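Local structure of uncharacterized protein (Parabacteroides merdae ATCC 43184, 5BMT) at residues T127-D132 with S175-P180; K134-M139 with Q164-G169. The protein is of unknown function but carries a predicted OB-type lipoprotein domain of the BF3042 family and a region of immunoglobulin-like fold. One frame throughout, in Å; residues are numbered along the deposited sequence.

Contact 1: residues T127-D132 with S175-P180; sequences TSVLTD and SNAMDP
At the exposed corner where 127-132 meets 175-180, both chains change direction, and the contact they share is small, burying 195 Å² summed over both sides. S128 and S175 form an antiparallel non-hydrogen-bonded pair, their CA atoms 4.5 Å apart and their side chains on the same face of the sheet. The backbone tie lies one step further out, where N176 N donates to T127 O at 3.0 Å. Its N-H points well at the acceptor (161°), yet the donor stands 56° out of the carbonyl plane, so the oxygen is gripped from above its plane. CA of S175 adds a C-H...O contact to the same T127 O at 3.3 Å. A water adds a further bond: it donates to T127 O at 2.7 Å and is hydrogen-bonded to S175 OG, which is turned beside its own backbone N. N176 itself has positive phi and psi, in keeping with the turn the chain makes here.

The apolar part is carried by V129. Its CB branches into CG1, anti to the carbonyl carbon (chi1 -58°), and CG2, in the crowded position between backbone N and carbonyl carbon. CG2 presses on A177 CB at 3.5 Å, tighter than usual van der Waals contact, whereas CG1 passes the same methyl more loosely at 4.1 Å. A177 directs its CB toward the V129 strand and meets both branches with one carbon. Beyond this point the strands part: A177 and D179 pair through their backbones with F126 and P124, and V129 with I174. The hold is thus mainly a backbone one, with a single direct hydrogen bond, and T127 O shares its acceptor capacity between N176 N and the water, so side-chain identity probably matters most at the V129-A177 methyl contact.

Contact 2: residues K134-M139 with Q164-G169; sequences KNTYIM and QKREEG
T136 holds OG1 between its backbone N and carbonyl carbon (chi1 56°), while R166 sets CG beside its own N and bends at both chi2 and chi3, folding back across the threonine. Along this bent chain CG and CD both pass OG1, and NH1 ends 3.1 Å from T136 OG1 in a nearly straight hydrogen bond (170°), the oxygen sitting in the guanidinium plane at its edge. T136 CG2 is crossed obliquely by the same arm, 3.2 Å from R166 NH1 and a little farther from CG. A water joins T136 OG1 to Q164 OE1, to which it donates; NE2 of that amide bonds to the carbonyl of D99. An alanine in place of T136 would lack OG1 and CG2, so the R166 arm would probably be less firmly held and the water left without its bond to the threonine.

The backbones are antiparallel, with T136 and Q164 a hydrogen-bonded pair: T136 N to Q164 O is 2.9 Å, Q164 N to T136 O 2.8 Å. A classic beta bulge follows, as R166 N (2.7 Å) and E167 N (3.1 Å) both donate to K134 O. Past it, K134 and E167 run side by side, CG of K134 3.8 Å from E167 CD, but NZ bends away from the carboxylate.

On the other face, N135 ND2 donates to Y137 OH, and its OD1 accepts from Q133. This pairing belongs to the large mixed sheet: strand 134-140 has strand 153-167 along one edge and strand 85-89, parallel to it, along the other, while Y137 packs against P124 and F126 of strand 118-126 and I181 of strand 173-184.

In the fold
Contacts 1 and 2 lie on the same side of the chain's centre, their own centres about 11 Å apart, and both belong to the large mixed sheet. Two chain connections link them: strand 128-131 leads into 134-140, and 153-167 into 173-184, so contact 2 is enclosed in sequence by the segments of contact 1. They also touch directly. D179 OD2 approaches Y137 OH at 2.6 Å, a probable hydrogen bond, and L130 CB packs 3.6 Å from the backbone oxygen E168 O. The centre of each contact lies about 17 Å from the centre of the chain. No active site or ligand is known here; both contacts join neighbouring strands at the surface of the sheet.

Contact 1: residues T127-D132 with S175-P180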
# COMPACT_ATOMS: atom_id res chain seq x y z
N THR A 127 -14.73 -7.98 8.66
CA THR A 127 -16.03 -8.68 8.58
C THR A 127 -17.14 -7.64 8.68
O THR A 127 -18.06 -7.64 7.87
CB THR A 127 -16.12 -9.74 9.68
OG1 THR A 127 -15.07 -10.68 9.50
CG2 THR A 127 -17.48 -10.45 9.69
N SER A 128 -17.04 -6.74 9.67
CA SER A 128 -18.00 -5.66 9.85
C SER A 128 -17.36 -4.47 10.50
O SER A 128 -16.41 -4.61 11.28
CB SER A 128 -19.22 -6.11 10.67
OG SER A 128 -18.91 -6.40 12.01
N VAL A 129 -17.85 -3.30 10.13
CA VAL A 129 -17.51 -2.02 10.77
C VAL A 129 -18.79 -1.22 10.90
O VAL A 129 -19.79 -1.53 10.24
CB VAL A 129 -16.43 -1.18 10.02
CG1 VAL A 129 -15.12 -1.94 9.84
CG2 VAL A 129 -16.95 -0.67 8.68
N LEU A 130 -18.74 -0.15 11.69
CA LEU A 130 -19.86 0.76 11.73
C LEU A 130 -19.59 1.91 10.78
O LEU A 130 -18.43 2.15 10.42
CB LEU A 130 -20.14 1.30 13.16
CG LEU A 130 -20.66 0.30 14.19
CD1 LEU A 130 -21.04 1.02 15.50
CD2 LEU A 130 -21.90 -0.47 13.67
N THR A 131 -20.65 2.62 10.37
CA THR A 131 -20.50 3.81 9.54
C THR A 131 -19.71 4.85 10.35
O THR A 131 -19.97 5.01 11.54
CB THR A 131 -21.91 4.30 9.11
OG1 THR A 131 -22.50 3.28 8.31
CG2 THR A 131 -21.86 5.62 8.32
N ASP A 132 -18.70 5.49 9.74
CA ASP A 132 -17.84 6.52 10.36
C ASP A 132 -16.91 5.95 11.46
O ASP A 132 -16.29 6.72 12.20
CB ASP A 132 -18.65 7.72 10.89
CG ASP A 132 -19.41 8.45 9.79
OD1 ASP A 132 -18.94 8.43 8.62
OD2 ASP A 132 -20.45 9.06 10.09
N SER A 175 -20.56 -4.51 5.86
CA SER A 175 -19.89 -5.80 5.79
C SER A 175 -18.74 -5.79 4.81
O SER A 175 -18.81 -5.10 3.80
CB SER A 175 -20.88 -6.88 5.35
OG SER A 175 -21.87 -7.08 6.33
N ASN A 176 -17.68 -6.59 5.10
CA ASN A 176 -16.50 -6.73 4.22
C ASN A 176 -15.94 -5.37 3.83
O ASN A 176 -15.61 -5.11 2.66
CB ASN A 176 -16.85 -7.55 2.95
CG ASN A 176 -17.47 -8.88 3.26
OD1 ASN A 176 -17.05 -9.58 4.20
ND2 ASN A 176 -18.59 -9.21 2.59
N ALA A 177 -15.81 -4.50 4.84
CA ALA A 177 -15.35 -3.14 4.63
C ALA A 177 -13.88 -3.11 4.42
O ALA A 177 -13.15 -3.88 5.04
CB ALA A 177 -15.72 -2.29 5.84
N MSE A 178 -13.44 -2.21 3.55
CA MSE A 178 -12.03 -2.07 3.22
C MSE A 178 -11.53 -0.70 3.63
O MSE A 178 -12.26 0.28 3.51
CB MSE A 178 -11.80 -2.29 1.72
CG MSE A 178 -12.09 -3.73 1.31
SE MSE A 178 -12.13 -4.08 -0.61
CE MSE A 178 -12.49 -2.27 -1.28
N ASP A 179 -10.30 -0.64 4.13
CA ASP A 179 -9.71 0.63 4.59
C ASP A 179 -8.28 0.78 4.06
O ASP A 179 -7.31 0.62 4.81
CB ASP A 179 -9.71 0.69 6.12
CG ASP A 179 -9.38 2.04 6.75
OD1 ASP A 179 -9.41 3.07 6.02
OD2 ASP A 179 -9.14 2.09 7.98
N PRO A 180 -8.13 1.15 2.77
CA PRO A 180 -6.79 1.28 2.20
C PRO A 180 -5.94 2.30 2.95
O PRO A 180 -6.41 3.41 3.26
CB PRO A 180 -7.05 1.72 0.76
CG PRO A 180 -8.49 1.34 0.48
CD PRO A 180 -9.21 1.38 1.78
O HOH W 1 -20.20 -9.33 7.75

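Contact 2: residues K134-M139 with Q164-G169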
# COMPACT_ATOMS: atom_id res chain seq x y z
N LYS A 134 -13.46 4.71 12.83
CA LYS A 134 -12.11 5.07 12.44
C LYS A 134 -11.15 4.15 13.16
O LYS A 134 -11.30 3.90 14.36
CB LYS A 134 -11.79 6.54 12.77
CG LYS A 134 -12.67 7.56 12.03
CD LYS A 134 -12.13 7.87 10.62
CE LYS A 134 -13.06 8.76 9.83
NZ LYS A 134 -14.10 7.96 9.13
N ASN A 135 -10.15 3.67 12.43
CA ASN A 135 -9.13 2.79 12.97
C ASN A 135 -7.76 3.39 12.79
O ASN A 135 -7.56 4.21 11.88
CB ASN A 135 -9.13 1.44 12.23
CG ASN A 135 -10.45 0.75 12.11
OD1 ASN A 135 -11.33 0.89 12.96
ND2 ASN A 135 -10.55 -0.16 11.17
N THR A 136 -6.80 2.94 13.60
CA THR A 136 -5.39 3.22 13.37
C THR A 136 -4.69 1.87 13.31
O THR A 136 -5.25 0.84 13.73
CB THR A 136 -4.75 4.20 14.34
OG1 THR A 136 -4.93 3.72 15.66
CG2 THR A 136 -5.25 5.64 14.10
N TYR A 137 -3.50 1.88 12.75
CA TYR A 137 -2.81 0.65 12.43
C TYR A 137 -1.38 0.64 12.85
O TYR A 137 -0.76 1.67 13.08
CB TYR A 137 -2.84 0.45 10.88
CG TYR A 137 -4.25 0.31 10.34
CD1 TYR A 137 -4.87 -0.93 10.28
CD2 TYR A 137 -4.98 1.44 9.94
CE1 TYR A 137 -6.19 -1.06 9.86
CE2 TYR A 137 -6.31 1.32 9.52
CZ TYR A 137 -6.90 0.07 9.47
OH TYR A 137 -8.22 -0.07 9.08
N ILE A 138 -0.85 -0.58 12.94
CA ILE A 138 0.55 -0.80 13.16
C ILE A 138 0.99 -1.88 12.19
O ILE A 138 0.43 -2.99 12.18
CB ILE A 138 0.92 -1.14 14.66
CG1 ILE A 138 2.39 -1.58 14.80
CG2 ILE A 138 0.02 -2.21 15.26
CD1 ILE A 138 3.25 -0.54 14.90
N MSE A 139 1.97 -1.56 11.36
CA MSE A 139 2.60 -2.50 10.44
C MSE A 139 3.98 -2.75 11.00
O MSE A 139 4.75 -1.81 11.17
CB MSE A 139 2.64 -1.94 9.01
CG MSE A 139 3.27 -2.90 8.02
SE MSE A 139 2.12 -4.38 7.52
CE MSE A 139 1.70 -3.93 5.70
N GLN A 164 -6.32 -0.96 15.64
CA GLN A 164 -7.01 -0.55 16.87
C GLN A 164 -8.17 0.35 16.49
O GLN A 164 -8.01 1.20 15.61
CB GLN A 164 -6.10 0.21 17.84
CG GLN A 164 -4.99 -0.65 18.44
CD GLN A 164 -4.02 0.22 19.21
OE1 GLN A 164 -3.26 1.00 18.64
NE2 GLN A 164 -4.04 0.12 20.54
N LYS A 165 -9.32 0.18 17.15
CA LYS A 165 -10.45 1.08 16.90
C LYS A 165 -10.17 2.41 17.61
O LYS A 165 -9.81 2.40 18.79
CB LYS A 165 -11.77 0.46 17.40
CG LYS A 165 -13.02 1.15 16.81
CD LYS A 165 -14.33 0.70 17.49
CE LYS A 165 -14.63 -0.77 17.35
NZ LYS A 165 -15.94 -1.11 18.00
N ARG A 166 -10.31 3.54 16.88
CA ARG A 166 -10.09 4.85 17.49
C ARG A 166 -11.40 5.63 17.67
O ARG A 166 -11.52 6.40 18.63
CB ARG A 166 -9.08 5.69 16.70
CG ARG A 166 -7.69 5.04 16.59
CD ARG A 166 -6.86 4.98 17.89
NE ARG A 166 -6.49 6.31 18.38
CZ ARG A 166 -5.41 6.99 17.99
NH1 ARG A 166 -4.56 6.46 17.12
NH2 ARG A 166 -5.14 8.17 18.53
N GLU A 167 -12.39 5.43 16.77
CA GLU A 167 -13.72 6.05 16.87
C GLU A 167 -14.75 4.97 16.59
O GLU A 167 -14.59 4.23 15.63
CB GLU A 167 -13.89 7.24 15.91
CG GLU A 167 -12.99 8.43 16.20
CD GLU A 167 -13.00 9.56 15.19
OE1 GLU A 167 -14.10 9.95 14.73
OE2 GLU A 167 -11.91 10.10 14.90
N GLU A 168 -15.78 4.88 17.44
CA GLU A 168 -16.81 3.84 17.39
C GLU A 168 -17.65 3.86 16.12
O GLU A 168 -17.91 2.80 15.55
CB GLU A 168 -17.72 3.97 18.63
CG GLU A 168 -18.85 2.95 18.72
CD GLU A 168 -18.50 1.49 18.96
OE1 GLU A 168 -17.31 1.18 19.17
OE2 GLU A 168 -19.44 0.66 18.96
N GLY A 169 -18.05 5.04 15.67
CA GLY A 169 -18.95 5.14 14.53
C GLY A 169 -20.39 4.89 14.94
O GLY A 169 -20.71 4.81 16.14
O HOH W 2 -2.84 2.09 16.24